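Local atomic coordinates of CD1-2 antigen (Gallus gallus, PDB entry 3DBX), a protein that probably binds lipid antigens in the groove of its MHC class I-like domain and, like other CD1 molecules, presents them at the cell surface to T cells. Residues G123-T128 with V137-T142; V189-V194 with C209-F214. All coordinates share one frame; numbering follows the deposited sequence.

Contact 1. Residues G123-T128 with V137-T142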
ATOM      1  N   GLY A 123       6.856  -3.792 -14.505  1.00 45.48           N
ATOM      2  CA  GLY A 123       6.643  -2.613 -13.660  1.00 44.05           C
ATOM      3  C   GLY A 123       6.268  -1.340 -14.396  1.00 45.55           C
ATOM      4  O   GLY A 123       6.402  -0.258 -13.865  1.00 45.83           O
ATOM      5  N   ARG A 124       5.817  -1.472 -15.641  1.00 46.51           N
ATOM      6  CA  ARG A 124       5.309  -0.351 -16.420  1.00 48.92           C
ATOM      7  C   ARG A 124       3.980  -0.803 -17.010  1.00 48.43           C
ATOM      8  O   ARG A 124       3.762  -2.001 -17.152  1.00 46.87           O
ATOM      9  CB  ARG A 124       6.278  -0.026 -17.578  1.00 52.36           C
ATOM     10  CG  ARG A 124       7.690   0.344 -17.134  1.00 53.99           C
ATOM     11  CD  ARG A 124       8.637   0.608 -18.313  1.00 58.92           C
ATOM     12  NE  ARG A 124       8.808  -0.558 -19.187  1.00 64.69           N
ATOM     13  CZ  ARG A 124       8.651  -0.548 -20.513  1.00 69.67           C
ATOM     14  NH1 ARG A 124       8.288   0.566 -21.149  1.00 73.37           N
ATOM     15  NH2 ARG A 124       8.857  -1.659 -21.213  1.00 70.38           N
ATOM     16  N   ASP A 125       3.117   0.139 -17.393  1.00 49.92           N
ATOM     17  CA  ASP A 125       1.840  -0.202 -18.039  1.00 50.92           C
ATOM     18  C   ASP A 125       2.072  -1.017 -19.298  1.00 52.74           C
ATOM     19  O   ASP A 125       3.083  -0.831 -19.986  1.00 54.01           O
ATOM     20  CB  ASP A 125       1.035   1.048 -18.400  1.00 53.89           C
ATOM     21  CG  ASP A 125       0.868   2.005 -17.235  1.00 54.21           C
ATOM     22  OD1 ASP A 125       1.115   1.597 -16.071  1.00 50.81           O
ATOM     23  OD2 ASP A 125       0.501   3.179 -17.487  1.00 57.17           O
ATOM     24  N   LEU A 126       1.132  -1.922 -19.583  1.00 52.51           N
ATOM     25  CA  LEU A 126       1.215  -2.787 -20.767  1.00 54.59           C
ATOM     26  C   LEU A 126      -0.049  -2.723 -21.635  1.00 57.83           C
ATOM     27  O   LEU A 126       0.056  -2.421 -22.816  1.00 61.76           O
ATOM     28  CB  LEU A 126       1.556  -4.239 -20.388  1.00 52.46           C
ATOM     29  CG  LEU A 126       1.638  -5.270 -21.530  1.00 55.57           C
ATOM     30  CD1 LEU A 126       2.765  -4.939 -22.482  1.00 57.67           C
ATOM     31  CD2 LEU A 126       1.777  -6.697 -20.995  1.00 53.75           C
ATOM     32  N   VAL A 127      -1.220  -3.028 -21.059  1.00 57.12           N
ATOM     33  CA  VAL A 127      -2.535  -2.855 -21.735  1.00 60.58           C
ATOM     34  C   VAL A 127      -3.644  -2.431 -20.752  1.00 59.23           C
ATOM     35  O   VAL A 127      -3.589  -2.755 -19.560  1.00 55.08           O
ATOM     36  CB  VAL A 127      -3.010  -4.124 -22.538  1.00 62.54           C
ATOM     37  CG1 VAL A 127      -2.104  -4.406 -23.721  1.00 66.24           C
ATOM     38  CG2 VAL A 127      -3.122  -5.360 -21.647  1.00 59.33           C
ATOM     39  N   THR A 128      -4.648  -1.701 -21.239  1.00 62.51           N
ATOM     40  CA  THR A 128      -5.789  -1.355 -20.375  1.00 62.49           C
ATOM     41  C   THR A 128      -7.145  -1.739 -20.984  1.00 65.74           C
ATOM     42  O   THR A 128      -7.282  -1.786 -22.195  1.00 68.90           O
ATOM     43  CB  THR A 128      -5.771   0.137 -19.929  1.00 63.35           C
ATOM     44  OG1 THR A 128      -6.727   0.332 -18.875  1.00 62.92           O
ATOM     45  CG2 THR A 128      -6.091   1.072 -21.075  1.00 67.92           C
ATOM     46  N   VAL A 137      -6.904  -1.675 -24.762  1.00 79.79           N
ATOM     47  CA  VAL A 137      -6.074  -0.631 -25.386  1.00 82.33           C
ATOM     48  C   VAL A 137      -4.595  -0.753 -24.987  1.00 78.90           C
ATOM     49  O   VAL A 137      -4.282  -0.874 -23.790  1.00 73.65           O
ATOM     50  CB  VAL A 137      -6.570   0.801 -25.027  1.00 83.77           C
ATOM     51  CG1 VAL A 137      -6.227   1.776 -26.132  1.00 89.23           C
ATOM     52  CG2 VAL A 137      -8.073   0.824 -24.765  1.00 85.43           C
ATOM     53  N   PRO A 138      -3.678  -0.716 -25.981  1.00 81.79           N
ATOM     54  CA  PRO A 138      -2.233  -0.782 -25.718  1.00 79.58           C
ATOM     55  C   PRO A 138      -1.705   0.459 -24.993  1.00 78.70           C
ATOM     56  O   PRO A 138      -2.089   1.582 -25.331  1.00 81.89           O
ATOM     57  CB  PRO A 138      -1.621  -0.863 -27.124  1.00 84.63           C
ATOM     58  CG  PRO A 138      -2.736  -1.229 -28.020  1.00 87.90           C
ATOM     59  CD  PRO A 138      -3.950  -0.619 -27.427  1.00 87.64           C
ATOM     60  N   GLN A 139      -0.832   0.241 -24.005  1.00 74.89           N
ATOM     61  CA  GLN A 139      -0.253   1.316 -23.196  1.00 74.09           C
ATOM     62  C   GLN A 139       1.191   1.649 -23.591  1.00 75.63           C
ATOM     63  O   GLN A 139       1.682   2.744 -23.301  1.00 76.87           O
ATOM     64  CB  GLN A 139      -0.303   0.956 -21.714  1.00 69.02           C
ATOM     65  CG  GLN A 139      -1.704   0.711 -21.120  1.00 68.76           C
ATOM     66  CD  GLN A 139      -2.420   1.990 -20.711  1.00 70.26           C
ATOM     67  OE1 GLN A 139      -2.532   2.938 -21.497  1.00 76.09           O
ATOM     68  NE2 GLN A 139      -2.911   2.022 -19.481  1.00 64.96           N
ATOM     69  N   ARG A 140       1.871   0.695 -24.224  1.00 75.92           N
ATOM     70  CA  ARG A 140       3.199   0.925 -24.786  1.00 77.79           C
ATOM     71  C   ARG A 140       3.131   0.580 -26.269  1.00 83.28           C
ATOM     72  O   ARG A 140       2.100   0.077 -26.730  1.00 84.40           O
ATOM     73  CB  ARG A 140       4.284   0.135 -24.034  1.00 74.13           C
ATOM     74  CG  ARG A 140       4.188  -1.373 -24.127  1.00 71.79           C
ATOM     75  CD  ARG A 140       5.276  -2.070 -23.336  1.00 68.73           C
ATOM     76  NE  ARG A 140       4.996  -2.072 -21.898  1.00 62.37           N
ATOM     77  CZ  ARG A 140       5.492  -2.954 -21.036  1.00 59.74           C
ATOM     78  NH1 ARG A 140       6.279  -3.932 -21.461  1.00 60.75           N
ATOM     79  NH2 ARG A 140       5.183  -2.875 -19.744  1.00 54.65           N
ATOM     80  N   SER A 141       4.198   0.854 -27.022  1.00 87.09           N
ATOM     81  CA  SER A 141       4.138   0.694 -28.484  1.00 93.12           C
ATOM     82  C   SER A 141       4.914  -0.492 -29.088  1.00 94.07           C
ATOM     83  O   SER A 141       5.309  -0.439 -30.254  1.00 99.04           O
ATOM     84  CB  SER A 141       4.470   2.017 -29.205  1.00 98.44           C
ATOM     85  OG  SER A 141       5.809   2.426 -28.990  1.00 98.99           O
ATOM     86  N   THR A 142       5.091  -1.568 -28.318  1.00 90.14           N
ATOM     87  CA  THR A 142       5.795  -2.775 -28.809  1.00 91.10           C
ATOM     88  C   THR A 142       4.891  -4.012 -29.085  1.00 91.03           C
ATOM     89  O   THR A 142       3.662  -3.928 -28.969  1.00 90.63           O
ATOM     90  CB  THR A 142       7.003  -3.145 -27.902  1.00 88.11           C
ATOM     91  OG1 THR A 142       7.820  -4.123 -28.562  1.00 90.88           O
ATOM     92  CG2 THR A 142       6.543  -3.667 -26.527  1.00 82.38           C
TER
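The guanidinium of Arg140 is sandwiched. On one face lies the guanidinium of Arg124, centres 4.0 Å apart and planes tilted by 26°; on the opposite face sits the methyl CD1 of Leu126, 3.7 Å from Arg140 CZ. The stack is offset, with Arg124 NH2 over the rim of its partner, and the two arginine chains cross at about a right angle, each bent at chi3. At the edge, in plane, is the carbonyl O of Asp125, which Arg140 grips side-on: NE donates at 3.0 Å within the carbonyl plane, whereas NH2 donates to the same Asp125 O at 2.9 Å from well above it. A weak bond from Arg140 NH2 to Arg124 O adds to this. Beyond the arginine, Gln139 bends at chi2 (-83°) so that its amide crosses Thr128 obliquely, with Gln139 NE2 3.5 Å from Thr128 CB. Antiparallel pairing joins the two hairpin strands: Thr128 and Val137 form a hydrogen-bonded pair, Val137 N to Thr128 O being nearly straight at 2.6 Å, Val127 faces Pro138 in a non-hydrogen-bonded pair, and Gln139 N donates to Leu126 O. Leu126 and Val127 together oppose Ile119 on the other flank, a classic beta bulge. Two like charges are thus stacked beside the outermost strand of the groove-floor sheet; the Arg140 NH1-Glu121 salt bridge and the carbonyl acceptors probably offset their repulsion.

Contact 2. Residues V189-V194 with C209-F214; sequences VPPMAV and CRVTSF
Met192 and Thr212 lie side by side and point the same way, and so do Val194 and Arg210, all four on one face of an antiparallel pair whose short strand axes run 160° apart. In Met192 the CG occupies the crowded position between backbone N and carbonyl carbon (chi1 57°), as OG1 does in Thr212, and this brings Met192 CG to 3.2 Å from Thr212 OG1. Val194 rests its CG2 on Arg210 CB at 3.8 Å; from there the arginine runs out extended, its NH2 hydrogen-bonded to a polar side chain of the chain of another protein. Ala193 and Val211 occupy the other face, Ala193 CB 4.1 Å from Val211 CG2. Pro191 CB touches both Val211 CG1 (3.5 Å) and Phe214 CB (3.6 Å), the proline crossing Phe214 at about a right angle. The backbone evidence matches this register: Met192 with Thr212 and Val194 with Arg210 are hydrogen-bonded pairs, each joined by two N-H...O bonds, the shortest being Arg210 N to Val194 O at 2.8 Å, nearly along the C=O axis. At Ser213, phi of 79° turns the chain, and Ser213 and Phe214 both face Tyr249 in a G1 beta bulge. Inward, Ala193 meets Leu279 and Val281 of the facing sheet, while Cys209 is disulfide-bonded to Cys267. Such an edge strand paired with a cysteine-bearing neighbour, its partner cysteine in the opposite sheet, is typical of the immunoglobulin sandwich, here of the C1-set family.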
ATOM      1  N   VAL A 189     -10.138   5.680  15.059  1.00 25.57           N
ATOM      2  CA  VAL A 189      -9.163   5.802  16.142  1.00 24.44           C
ATOM      3  C   VAL A 189      -8.469   7.159  15.976  1.00 23.35           C
ATOM      4  O   VAL A 189      -7.844   7.392  14.945  1.00 22.20           O
ATOM      5  CB  VAL A 189      -8.052   4.726  16.023  1.00 24.59           C
ATOM      6  CG1 VAL A 189      -7.101   4.917  17.125  1.00 25.19           C
ATOM      7  CG2 VAL A 189      -8.662   3.300  16.095  1.00 25.15           C
ATOM      8  N   PRO A 190      -8.679   8.105  16.922  1.00 23.24           N
ATOM      9  CA  PRO A 190      -8.056   9.439  16.748  1.00 22.33           C
ATOM     10  C   PRO A 190      -6.520   9.447  16.844  1.00 22.85           C
ATOM     11  O   PRO A 190      -5.946   8.591  17.549  1.00 21.55           O
ATOM     12  CB  PRO A 190      -8.706  10.295  17.845  1.00 24.28           C
ATOM     13  CG  PRO A 190      -9.989   9.570  18.185  1.00 24.24           C
ATOM     14  CD  PRO A 190      -9.599   8.076  18.053  1.00 24.40           C
ATOM     15  N   PRO A 191      -5.862  10.424  16.166  1.00 22.06           N
ATOM     16  CA  PRO A 191      -4.423  10.525  16.184  1.00 22.74           C
ATOM     17  C   PRO A 191      -3.939  11.071  17.502  1.00 25.63           C
ATOM     18  O   PRO A 191      -4.729  11.702  18.230  1.00 25.06           O
ATOM     19  CB  PRO A 191      -4.140  11.543  15.048  1.00 22.30           C
ATOM     20  CG  PRO A 191      -5.319  12.434  15.081  1.00 23.07           C
ATOM     21  CD  PRO A 191      -6.468  11.488  15.325  1.00 24.01           C
ATOM     22  N   MET A 192      -2.667  10.825  17.820  1.00 25.84           N
ATOM     23  CA  MET A 192      -2.015  11.558  18.903  1.00 31.22           C
ATOM     24  C   MET A 192      -0.821  12.211  18.250  1.00 28.94           C
ATOM     25  O   MET A 192      -0.368  11.709  17.247  1.00 27.61           O
ATOM     26  CB  MET A 192      -1.605  10.683  20.090  1.00 32.35           C
ATOM     27  CG  MET A 192      -0.698   9.536  19.846  1.00 36.11           C
ATOM     28  SD  MET A 192       0.108   8.986  21.414  1.00 47.11           S
ATOM     29  CE  MET A 192       1.348  10.284  21.609  1.00 47.02           C
ATOM     30  N   ALA A 193      -0.342  13.340  18.773  1.00 29.20           N
ATOM     31  CA  ALA A 193       0.754  14.062  18.094  1.00 28.16           C
ATOM     32  C   ALA A 193       1.768  14.619  19.092  1.00 28.93           C
ATOM     33  O   ALA A 193       1.451  14.892  20.251  1.00 30.68           O
ATOM     34  CB  ALA A 193       0.215  15.168  17.185  1.00 27.07           C
ATOM     35  N   VAL A 194       3.006  14.725  18.639  1.00 28.72           N
ATOM     36  CA  VAL A 194       4.086  15.243  19.466  1.00 28.85           C
ATOM     37  C   VAL A 194       4.857  16.224  18.592  1.00 27.40           C
ATOM     38  O   VAL A 194       4.971  16.011  17.374  1.00 25.43           O
ATOM     39  CB  VAL A 194       5.006  14.127  20.060  1.00 30.01           C
ATOM     40  CG1 VAL A 194       4.248  13.237  21.088  1.00 32.63           C
ATOM     41  CG2 VAL A 194       5.689  13.250  18.979  1.00 29.78           C
ATOM     42  N   CYS A 209       6.446  17.574  13.663  1.00 25.87           N
ATOM     43  CA  CYS A 209       5.196  17.148  14.279  1.00 24.88           C
ATOM     44  C   CYS A 209       5.019  15.667  13.873  1.00 25.09           C
ATOM     45  O   CYS A 209       4.894  15.383  12.689  1.00 24.08           O
ATOM     46  CB  CYS A 209       4.080  17.958  13.673  1.00 25.75           C
ATOM     47  SG  CYS A 209       2.455  17.576  14.332  1.00 29.63           S
ATOM     48  N   ARG A 210       5.055  14.743  14.833  1.00 24.70           N
ATOM     49  CA  ARG A 210       4.906  13.339  14.515  1.00 24.26           C
ATOM     50  C   ARG A 210       3.498  12.935  14.945  1.00 23.58           C
ATOM     51  O   ARG A 210       3.146  13.092  16.108  1.00 23.74           O
ATOM     52  CB  ARG A 210       5.967  12.523  15.247  1.00 26.76           C
ATOM     53  CG  ARG A 210       5.854  11.002  15.021  1.00 28.11           C
ATOM     54  CD  ARG A 210       6.828  10.272  15.951  1.00 34.79           C
ATOM     55  NE  ARG A 210       6.539   8.841  15.999  1.00 37.25           N
ATOM     56  CZ  ARG A 210       7.186   7.964  16.748  1.00 38.83           C
ATOM     57  NH1 ARG A 210       8.208   8.355  17.505  1.00 40.91           N
ATOM     58  NH2 ARG A 210       6.835   6.694  16.702  1.00 41.73           N
ATOM     59  N   VAL A 211       2.692  12.452  13.998  1.00 21.58           N
ATOM     60  CA  VAL A 211       1.277  12.135  14.270  1.00 21.49           C
ATOM     61  C   VAL A 211       1.130  10.636  14.122  1.00 21.86           C
ATOM     62  O   VAL A 211       1.554  10.101  13.120  1.00 20.89           O
ATOM     63  CB  VAL A 211       0.370  12.812  13.236  1.00 22.07           C
ATOM     64  CG1 VAL A 211      -1.102  12.587  13.624  1.00 22.64           C
ATOM     65  CG2 VAL A 211       0.663  14.374  13.197  1.00 19.52           C
ATOM     66  N   THR A 212       0.582   9.970  15.140  1.00 22.44           N
ATOM     67  CA  THR A 212       0.583   8.505  15.179  1.00 24.68           C
ATOM     68  C   THR A 212      -0.829   7.959  15.494  1.00 25.38           C
ATOM     69  O   THR A 212      -1.733   8.727  15.849  1.00 25.62           O
ATOM     70  CB  THR A 212       1.659   8.002  16.232  1.00 28.56           C
ATOM     71  OG1 THR A 212       1.298   8.479  17.535  1.00 30.35           O
ATOM     72  CG2 THR A 212       3.038   8.595  15.931  1.00 28.05           C
ATOM     73  N   SER A 213      -1.038   6.664  15.287  1.00 25.73           N
ATOM     74  CA  SER A 213      -2.162   5.909  15.886  1.00 27.50           C
ATOM     75  C   SER A 213      -3.508   6.062  15.248  1.00 26.50           C
ATOM     76  O   SER A 213      -4.499   5.540  15.798  1.00 28.05           O
ATOM     77  CB  SER A 213      -2.289   6.163  17.402  1.00 29.42           C
ATOM     78  OG  SER A 213      -1.141   5.655  18.065  1.00 35.51           O
ATOM     79  N   PHE A 214      -3.583   6.721  14.086  1.00 23.80           N
ATOM     80  CA  PHE A 214      -4.899   7.120  13.585  1.00 23.42           C
ATOM     81  C   PHE A 214      -5.526   6.232  12.510  1.00 24.79           C
ATOM     82  O   PHE A 214      -4.845   5.635  11.684  1.00 24.01           O
ATOM     83  CB  PHE A 214      -4.888   8.572  13.100  1.00 22.26           C
ATOM     84  CG  PHE A 214      -3.905   8.839  11.986  1.00 21.76           C
ATOM     85  CD1 PHE A 214      -2.620   9.234  12.276  1.00 23.62           C
ATOM     86  CD2 PHE A 214      -4.307   8.761  10.659  1.00 22.23           C
ATOM     87  CE1 PHE A 214      -1.703   9.545  11.228  1.00 22.90           C
ATOM     88  CE2 PHE A 214      -3.431   9.016   9.624  1.00 24.04           C
ATOM     89  CZ  PHE A 214      -2.108   9.395   9.907  1.00 22.91           C
TER

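How the contacts relate
Contacts 1 and 2 belong to different domains and follow one another in series along the chain, on opposite sides of its centre. Their own centres lie 40 Å apart and their nearest atoms about 27 Å, so they do not touch. Both join the arms of antiparallel hairpins involving an outermost strand, 135-138 in the eight-stranded sheet of the MHC-like domain and 192-200 in one sheet of the immunoglobulin domain. Contact 1 lies nearer the lipid site, though not touching it: the side chain of Val127 is about 7 Å from a bound palmitic acid. Residues of each pack against another protein chain, which therefore reaches both domains.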